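Local atomic coordinates of Peptide/nickel transport system substrate-binding protein (Listeria monocytogenes serotype 1/2a, PDB entry 5KZT), a protein that binds peptides as the substrate-binding component of a transport system and probably delivers them for uptake across the cell membrane. Residues D29-D34 and W101-D106; S114-A119 and F161-F166; D505-L510 and K522-T527. All coordinates share one frame; numbering follows the deposited sequence.

From the N terminus, the loop between strand 16-21 and helix 36-45 comes first, and contact 1 joins it to the end of helix 94-105, closing a span of 66 residues. Contact 2 then brings the 3-10 turns of 114-119 against the loop after helix 157-161, closing 41 residues. All three contacts follow in series, none nesting or crossing, yet the first two touch: their centres are 8 Å apart, and Trp-101 and Ala-104 meet Phe-166 and Phe-117. Contact 3, near the C terminus, closes a short loop by pairing strands 507-508 and 525-526, which pack through Ile-507 and Leu-526 on Leu-17 of strand 16-21; its centre lies about 30 Å from that of contact 2, with no touch.

Contact 1: D29-D34 and W101-D106; sequences DSTKAD and WRRAVD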
# COMPACT_ATOMS: atom_id res chain seq x y z
N ASP A 29 11.51 6.82 3.68
CA ASP A 29 12.09 6.21 4.87
C ASP A 29 11.55 4.79 4.91
O ASP A 29 10.35 4.61 5.08
CB ASP A 29 11.67 7.04 6.11
CG ASP A 29 12.28 6.52 7.42
OD1 ASP A 29 12.28 5.29 7.62
OD2 ASP A 29 12.73 7.35 8.26
N SER A 30 12.42 3.78 4.77
CA SER A 30 11.94 2.39 4.67
C SER A 30 11.18 1.92 5.92
O SER A 30 10.35 1.02 5.81
CB SER A 30 13.05 1.40 4.32
OG SER A 30 14.10 1.43 5.27
N THR A 31 11.45 2.51 7.08
CA THR A 31 10.70 2.19 8.28
C THR A 31 9.32 2.83 8.31
O THR A 31 8.34 2.19 8.69
CB THR A 31 11.46 2.60 9.54
OG1 THR A 31 12.78 2.04 9.51
CG2 THR A 31 10.74 2.11 10.79
N LYS A 32 9.24 4.10 7.91
CA LYS A 32 8.05 4.91 8.11
C LYS A 32 7.10 4.91 6.91
O LYS A 32 5.89 5.12 7.10
CB LYS A 32 8.43 6.34 8.48
CG LYS A 32 9.21 6.48 9.77
CD LYS A 32 9.46 7.94 10.09
CE LYS A 32 10.32 8.06 11.32
NZ LYS A 32 10.65 9.47 11.60
N ALA A 33 7.63 4.71 5.70
CA ALA A 33 6.82 4.70 4.48
C ALA A 33 5.71 3.65 4.56
O ALA A 33 5.95 2.50 4.96
CB ALA A 33 7.68 4.45 3.25
N ASP A 34 4.51 4.06 4.19
CA ASP A 34 3.37 3.14 4.12
C ASP A 34 2.52 3.29 2.86
O ASP A 34 1.42 2.75 2.79
CB ASP A 34 2.48 3.29 5.36
CG ASP A 34 1.83 4.66 5.48
OD1 ASP A 34 1.80 5.47 4.52
OD2 ASP A 34 1.32 4.92 6.60
N TRP A 101 14.81 -3.14 12.87
CA TRP A 101 13.60 -3.74 13.43
C TRP A 101 13.29 -3.10 14.80
O TRP A 101 12.13 -2.80 15.09
CB TRP A 101 13.75 -5.24 13.55
CG TRP A 101 13.85 -5.98 12.26
CD1 TRP A 101 14.24 -5.51 11.04
CD2 TRP A 101 13.58 -7.36 12.10
NE1 TRP A 101 14.25 -6.53 10.11
CE2 TRP A 101 13.84 -7.68 10.74
CE3 TRP A 101 13.11 -8.35 12.95
CZ2 TRP A 101 13.66 -8.98 10.23
CZ3 TRP A 101 12.95 -9.65 12.44
CH2 TRP A 101 13.23 -9.94 11.10
N ARG A 102 14.32 -2.83 15.61
CA ARG A 102 14.07 -2.11 16.86
C ARG A 102 13.52 -0.71 16.56
O ARG A 102 12.61 -0.24 17.25
CB ARG A 102 15.33 -2.04 17.72
CG ARG A 102 15.82 -3.36 18.28
CD ARG A 102 17.10 -3.16 19.07
NE ARG A 102 17.62 -4.40 19.63
CZ ARG A 102 18.76 -4.52 20.31
NH1 ARG A 102 19.51 -3.47 20.59
NH2 ARG A 102 19.14 -5.71 20.73
N ARG A 103 14.05 -0.04 15.53
CA ARG A 103 13.55 1.27 15.10
C ARG A 103 12.06 1.22 14.76
O ARG A 103 11.32 2.12 15.14
CB ARG A 103 14.33 1.82 13.89
CG ARG A 103 13.94 3.22 13.44
CD ARG A 103 15.01 3.81 12.53
NE ARG A 103 14.72 5.19 12.12
CZ ARG A 103 14.20 5.55 10.95
NH1 ARG A 103 13.89 4.66 10.00
NH2 ARG A 103 13.98 6.83 10.70
N ALA A 104 11.65 0.18 14.03
CA ALA A 104 10.26 0.02 13.61
C ALA A 104 9.29 -0.14 14.76
O ALA A 104 8.17 0.37 14.66
CB ALA A 104 10.11 -1.16 12.64
N VAL A 105 9.68 -0.85 15.82
CA VAL A 105 8.77 -1.06 16.97
C VAL A 105 8.88 0.03 18.04
O VAL A 105 7.99 0.18 18.89
CB VAL A 105 8.93 -2.46 17.62
CG1 VAL A 105 8.49 -3.54 16.66
CG2 VAL A 105 10.37 -2.73 18.08
N ASP A 106 9.95 0.80 17.98
CA ASP A 106 10.18 1.84 18.97
C ASP A 106 9.03 2.86 18.93
O ASP A 106 8.78 3.48 17.89
CB ASP A 106 11.53 2.52 18.68
CG ASP A 106 12.01 3.39 19.81
OD1 ASP A 106 11.17 3.91 20.59
OD2 ASP A 106 13.25 3.58 19.90
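Asp-29 and Arg-103 meet tip to tip in an end-on salt bridge. The guanidinium offers NH1 and NH2, one to each carboxylate oxygen: NH1 to OD1 of Asp-29 at 2.9 Å and NH2 to OD2 of Asp-29 at 2.8 Å. Both oxygens use their syn lone pairs, and the two flat groups lie nearly coplanar, 9° apart, so the N-H bonds run almost straight into their acceptors. The arginine is extended from CG to NE, with CG anti to its backbone N (chi1 -176°), and its length carries the charge from the helix to the loop. Two bonds in one plane should hold the guanidinium against rotation. On the loop side OD1 also accepts from the backbone N of Thr-31 at 3.0 Å, an Asx turn, and from Lys-32 N, which comes from above the carboxylate plane. The same oxygen thus shapes its own loop while gripping the helix. Thr-31 sits beside this pair, OG1 lying 2.9 Å from Arg-103 NH1 near the guanidinium plane. On the helix surface, the methyl Thr-31 CG2 rests 3.5 Å from Ala-104 CA. Lys-32 crosses the arginine at about a right angle; its NZ stands 4.3 Å from Arg-103 NH2, a like-charge approach that the carboxylate probably offsets. Asp-34, farther along this loop, hydrogen-bonds through its backbone to the bound peptide. Tyr-181 packs on Asp-29, and Leu-169 on Thr-31. The contact thereby fastens the loop between strand 16-21 and helix 36-45 to the last turn of helix 94-105.

Contact 2: S114-A119 and F161-F166; sequences SYLFDA and FAFPTF
Phe-117 and Phe-166 reach toward each other and overlap as an offset stack, ring centroids 4.0 Å apart and planes at 9°. The overlap is mutual: CZ of each ring lies over the centre of the other. The closest carbons are CE2 of Phe-117 and CE2 of Phe-166, at 3.5 Å. The two phenylalanines have nearly the same conformation, CG anti to the carbonyl carbon and chi2 77° in both, which turns each ring to present a face across the gap. Thr-165 borders the stack: its carbonyl O comes to the edge of the Phe-117 ring, 3.6 Å from CZ, and its methyl CG2 lies 3.7 Å from CE1 of Phe-117. Leu-116 works on two fronts. Its CB approaches the edge of the Phe-166 ring, 3.9 Å from CE1, while CD1, set anti to CA by a chi2 of 179°, extends to Phe-163 and touches CD2 of that ring at 3.8 Å, the two side chains crossing at about a right angle. Every touching residue is buried, and the join is made by carbon packing with a carbonyl oxygen at the edge of each stacked ring, Thr-165 O at Phe-117 and Leu-116 O at Phe-166. Trp-101 meets both stacked rings edge-to-face, and its NE1 hydrogen-bonds to Phe-166 O. Phe-117 also packs on Ala-104 and Val-105 of helix 94-105, Phe-166 on Leu-160 of helix 157-161, and Phe-163 on Leu-39 of helix 36-45, so the aromatic cluster lies among three helices.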
# COMPACT_ATOMS: atom_id res chain seq x y z
N SER A 114 4.42 -0.56 12.41
CA SER A 114 4.96 -1.26 13.58
C SER A 114 4.16 -2.52 13.94
O SER A 114 4.72 -3.48 14.47
CB SER A 114 5.06 -0.32 14.78
OG SER A 114 3.77 0.04 15.22
N TYR A 115 2.86 -2.53 13.62
CA TYR A 115 1.98 -3.67 13.90
C TYR A 115 2.39 -4.97 13.16
O TYR A 115 2.09 -6.06 13.63
CB TYR A 115 0.51 -3.32 13.64
CG TYR A 115 0.12 -3.13 12.18
CD1 TYR A 115 -0.33 -4.21 11.41
CD2 TYR A 115 0.15 -1.88 11.59
CE1 TYR A 115 -0.70 -4.03 10.08
CE2 TYR A 115 -0.25 -1.68 10.27
CZ TYR A 115 -0.67 -2.77 9.52
OH TYR A 115 -1.07 -2.61 8.22
N LEU A 116 3.09 -4.86 12.03
CA LEU A 116 3.57 -6.05 11.32
C LEU A 116 4.54 -6.86 12.17
O LEU A 116 4.68 -8.08 12.00
CB LEU A 116 4.26 -5.67 10.01
CG LEU A 116 3.39 -5.05 8.92
CD1 LEU A 116 4.24 -4.71 7.71
CD2 LEU A 116 2.25 -5.96 8.53
N PHE A 117 5.21 -6.18 13.11
CA PHE A 117 6.15 -6.84 14.00
C PHE A 117 5.50 -7.63 15.14
O PHE A 117 6.21 -8.25 15.93
CB PHE A 117 7.18 -5.82 14.53
CG PHE A 117 8.13 -5.36 13.49
CD1 PHE A 117 7.75 -4.42 12.53
CD2 PHE A 117 9.39 -5.91 13.41
CE1 PHE A 117 8.62 -4.04 11.53
CE2 PHE A 117 10.27 -5.51 12.44
CZ PHE A 117 9.89 -4.58 11.49
N ASP A 118 4.17 -7.65 15.19
CA ASP A 118 3.43 -8.62 16.02
C ASP A 118 3.87 -10.06 15.76
O ASP A 118 3.76 -10.90 16.63
CB ASP A 118 1.93 -8.55 15.74
CG ASP A 118 1.24 -7.38 16.39
OD1 ASP A 118 1.86 -6.64 17.21
OD2 ASP A 118 0.01 -7.21 16.11
N ALA A 119 4.29 -10.34 14.52
CA ALA A 119 4.86 -11.63 14.13
C ALA A 119 6.18 -11.97 14.85
O ALA A 119 6.51 -13.14 14.95
CB ALA A 119 5.10 -11.66 12.63
N PHE A 161 9.69 -10.55 5.45
CA PHE A 161 11.14 -10.33 5.23
C PHE A 161 11.42 -9.61 3.89
O PHE A 161 12.43 -8.94 3.74
CB PHE A 161 11.91 -11.64 5.23
CG PHE A 161 11.93 -12.38 6.54
CD1 PHE A 161 11.68 -11.75 7.77
CD2 PHE A 161 12.27 -13.73 6.54
CE1 PHE A 161 11.74 -12.48 8.96
CE2 PHE A 161 12.34 -14.44 7.73
CZ PHE A 161 12.08 -13.81 8.93
N ALA A 162 10.52 -9.75 2.93
CA ALA A 162 10.60 -9.04 1.66
C ALA A 162 9.93 -7.65 1.66
O ALA A 162 9.87 -6.99 0.62
CB ALA A 162 9.97 -9.92 0.59
N PHE A 163 9.43 -7.21 2.81
CA PHE A 163 8.67 -5.96 2.88
C PHE A 163 9.56 -4.85 3.46
O PHE A 163 10.31 -5.09 4.41
CB PHE A 163 7.41 -6.17 3.72
CG PHE A 163 6.43 -5.05 3.60
CD1 PHE A 163 5.62 -4.95 2.46
CD2 PHE A 163 6.33 -4.07 4.58
CE1 PHE A 163 4.74 -3.90 2.32
CE2 PHE A 163 5.43 -3.02 4.45
CZ PHE A 163 4.64 -2.93 3.31
N PRO A 164 9.49 -3.62 2.91
CA PRO A 164 10.48 -2.60 3.30
C PRO A 164 10.69 -2.30 4.80
O PRO A 164 11.81 -1.99 5.19
CB PRO A 164 9.99 -1.36 2.54
CG PRO A 164 9.53 -1.95 1.27
CD PRO A 164 8.74 -3.17 1.72
N THR A 165 9.65 -2.43 5.61
CA THR A 165 9.77 -2.16 7.05
C THR A 165 10.78 -3.09 7.75
O THR A 165 11.34 -2.73 8.78
CB THR A 165 8.40 -2.26 7.77
OG1 THR A 165 7.35 -1.90 6.87
CG2 THR A 165 8.36 -1.34 9.02
N PHE A 166 11.00 -4.26 7.16
CA PHE A 166 11.95 -5.26 7.66
C PHE A 166 13.33 -5.18 6.97
O PHE A 166 14.19 -6.01 7.25
CB PHE A 166 11.35 -6.65 7.45
CG PHE A 166 10.14 -6.92 8.29
CD1 PHE A 166 8.91 -6.38 7.97
CD2 PHE A 166 10.24 -7.70 9.44
CE1 PHE A 166 7.79 -6.62 8.78
CE2 PHE A 166 9.11 -7.95 10.24
CZ PHE A 166 7.91 -7.40 9.91

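Contact 3: D505-L510 and K522-T527; sequences DYIKNL and KETYLT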
# COMPACT_ATOMS: atom_id res chain seq x y z
N ASP A 505 6.82 -1.79 -26.67
CA ASP A 505 7.15 -3.20 -26.84
C ASP A 505 8.58 -3.60 -26.44
O ASP A 505 8.83 -4.76 -26.12
CB ASP A 505 6.83 -3.70 -28.28
CG ASP A 505 7.62 -2.97 -29.38
OD1 ASP A 505 8.51 -2.14 -29.10
OD2 ASP A 505 7.31 -3.23 -30.56
N TYR A 506 9.50 -2.64 -26.45
CA TYR A 506 10.90 -2.88 -26.09
C TYR A 506 11.23 -3.03 -24.60
O TYR A 506 12.35 -3.41 -24.27
CB TYR A 506 11.83 -1.85 -26.75
CG TYR A 506 11.53 -0.39 -26.51
CD1 TYR A 506 11.74 0.20 -25.27
CD2 TYR A 506 11.10 0.42 -27.56
CE1 TYR A 506 11.51 1.56 -25.08
CE2 TYR A 506 10.86 1.78 -27.38
CZ TYR A 506 11.07 2.34 -26.13
OH TYR A 506 10.83 3.68 -25.94
N ILE A 507 10.28 -2.76 -23.71
CA ILE A 507 10.47 -3.06 -22.29
C ILE A 507 10.28 -4.58 -22.06
O ILE A 507 9.20 -5.10 -22.30
CB ILE A 507 9.47 -2.29 -21.40
CG1 ILE A 507 9.64 -0.77 -21.55
CG2 ILE A 507 9.62 -2.69 -19.94
CD1 ILE A 507 8.53 0.03 -20.90
N LYS A 508 11.33 -5.25 -21.57
CA LYS A 508 11.31 -6.68 -21.28
C LYS A 508 11.57 -6.92 -19.79
O LYS A 508 12.31 -6.17 -19.15
CB LYS A 508 12.40 -7.38 -22.09
CG LYS A 508 12.20 -7.32 -23.59
CD LYS A 508 11.03 -8.21 -24.00
CE LYS A 508 11.00 -8.45 -25.49
NZ LYS A 508 10.50 -7.26 -26.21
N ASN A 509 10.95 -7.97 -19.25
CA ASN A 509 11.19 -8.37 -17.84
C ASN A 509 10.85 -7.27 -16.80
O ASN A 509 11.57 -7.07 -15.81
CB ASN A 509 12.62 -8.92 -17.68
CG ASN A 509 12.64 -10.40 -17.40
OD1 ASN A 509 12.07 -10.84 -16.41
ND2 ASN A 509 13.24 -11.19 -18.28
N LEU A 510 9.75 -6.56 -17.04
CA LEU A 510 9.22 -5.60 -16.06
C LEU A 510 8.48 -6.40 -15.01
O LEU A 510 7.37 -6.87 -15.25
CB LEU A 510 8.30 -4.59 -16.74
CG LEU A 510 7.70 -3.50 -15.84
CD1 LEU A 510 8.81 -2.62 -15.28
CD2 LEU A 510 6.67 -2.66 -16.60
N LYS A 522 14.96 -4.51 -11.07
CA LYS A 522 16.30 -5.09 -10.99
C LYS A 522 16.77 -5.71 -12.31
O LYS A 522 17.86 -5.38 -12.74
CB LYS A 522 16.37 -6.14 -9.88
CG LYS A 522 17.71 -6.82 -9.68
CD LYS A 522 17.63 -7.87 -8.58
CE LYS A 522 18.86 -8.75 -8.61
NZ LYS A 522 18.91 -9.69 -7.46
N GLU A 523 15.96 -6.58 -12.91
CA GLU A 523 16.39 -7.35 -14.10
C GLU A 523 15.64 -6.94 -15.36
O GLU A 523 15.69 -7.64 -16.37
CB GLU A 523 16.26 -8.85 -13.85
CG GLU A 523 17.07 -9.33 -12.64
CD GLU A 523 17.25 -10.84 -12.60
OE1 GLU A 523 17.83 -11.42 -13.53
OE2 GLU A 523 16.88 -11.48 -11.60
N THR A 524 14.94 -5.82 -15.30
CA THR A 524 14.31 -5.22 -16.46
C THR A 524 15.38 -4.79 -17.46
O THR A 524 16.48 -4.38 -17.08
CB THR A 524 13.45 -4.04 -16.02
OG1 THR A 524 12.54 -4.53 -15.03
CG2 THR A 524 12.68 -3.39 -17.17
N TYR A 525 15.07 -4.92 -18.74
CA TYR A 525 16.00 -4.46 -19.79
C TYR A 525 15.22 -4.07 -21.04
O TYR A 525 14.02 -4.35 -21.14
CB TYR A 525 17.06 -5.57 -20.10
CG TYR A 525 16.50 -6.80 -20.75
CD1 TYR A 525 16.01 -7.86 -19.99
CD2 TYR A 525 16.47 -6.92 -22.14
CE1 TYR A 525 15.48 -9.00 -20.61
CE2 TYR A 525 15.94 -8.03 -22.76
CZ TYR A 525 15.45 -9.07 -22.00
OH TYR A 525 14.92 -10.17 -22.64
N LEU A 526 15.93 -3.44 -21.98
CA LEU A 526 15.30 -2.91 -23.18
C LEU A 526 15.89 -3.60 -24.41
O LEU A 526 17.10 -3.82 -24.48
CB LEU A 526 15.52 -1.40 -23.28
CG LEU A 526 15.13 -0.50 -22.11
CD1 LEU A 526 15.28 0.97 -22.49
CD2 LEU A 526 13.70 -0.76 -21.65
N THR A 527 15.02 -3.94 -25.36
CA THR A 527 15.42 -4.41 -26.68
C THR A 527 15.07 -3.33 -27.72
O THR A 527 14.23 -3.56 -28.59
CB THR A 527 14.73 -5.73 -27.05
OG1 THR A 527 13.30 -5.56 -27.01
CG2 THR A 527 15.14 -6.84 -26.11
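Lys-508 and Tyr-525 form an antiparallel hydrogen-bonded pair: Lys-508 N donates to Tyr-525 O at 2.9 Å, and Tyr-525 N returns a bond to Lys-508 O at 3.1 Å. The ladder continues with Thr-527 N to Tyr-506 O at 2.9 Å, in the carbonyl plane on a lone pair. At the other end the hydroxyl of Thr-524 donates to Asn-509 O at 2.8 Å, from above the carbonyl plane, a side chain bonding where the regular pairing stops. Farther out, Lys-508 NZ makes weak bonds to Thr-527 OG1 and to the carbonyl of Asp-505. The lysine bends at chi2 (-71°) and chi4 (-75°), folding back along its own segment. Its CB lies over one face of the Tyr-525 ring, a CH-pi contact 3.7 Å from the centroid and offset toward the rim. Asn-509 ND2 stands at the edge of the Tyr-525 ring, 3.9 Å from CE1. On the other sheet face, Ile-507 and Leu-526, a non-hydrogen-bonded pair, lie side by side and point the same way, CG1 to CD2 at 4.1 Å; both pack on Leu-17 of strand 16-21. Tyr-506 puts its ring edge toward Leu-526, its OH hydrogen-bonded to Asp-246 OD1. The chemistry is thus two-sided: an apolar face is buried against strand 16-21, while on the Lys-508 and Tyr-525 face, partly exposed, the lysine divides its roles, its aliphatic part packing on the ring and its NZ weakly bonded to Thr-527 OG1 and Asp-505 O.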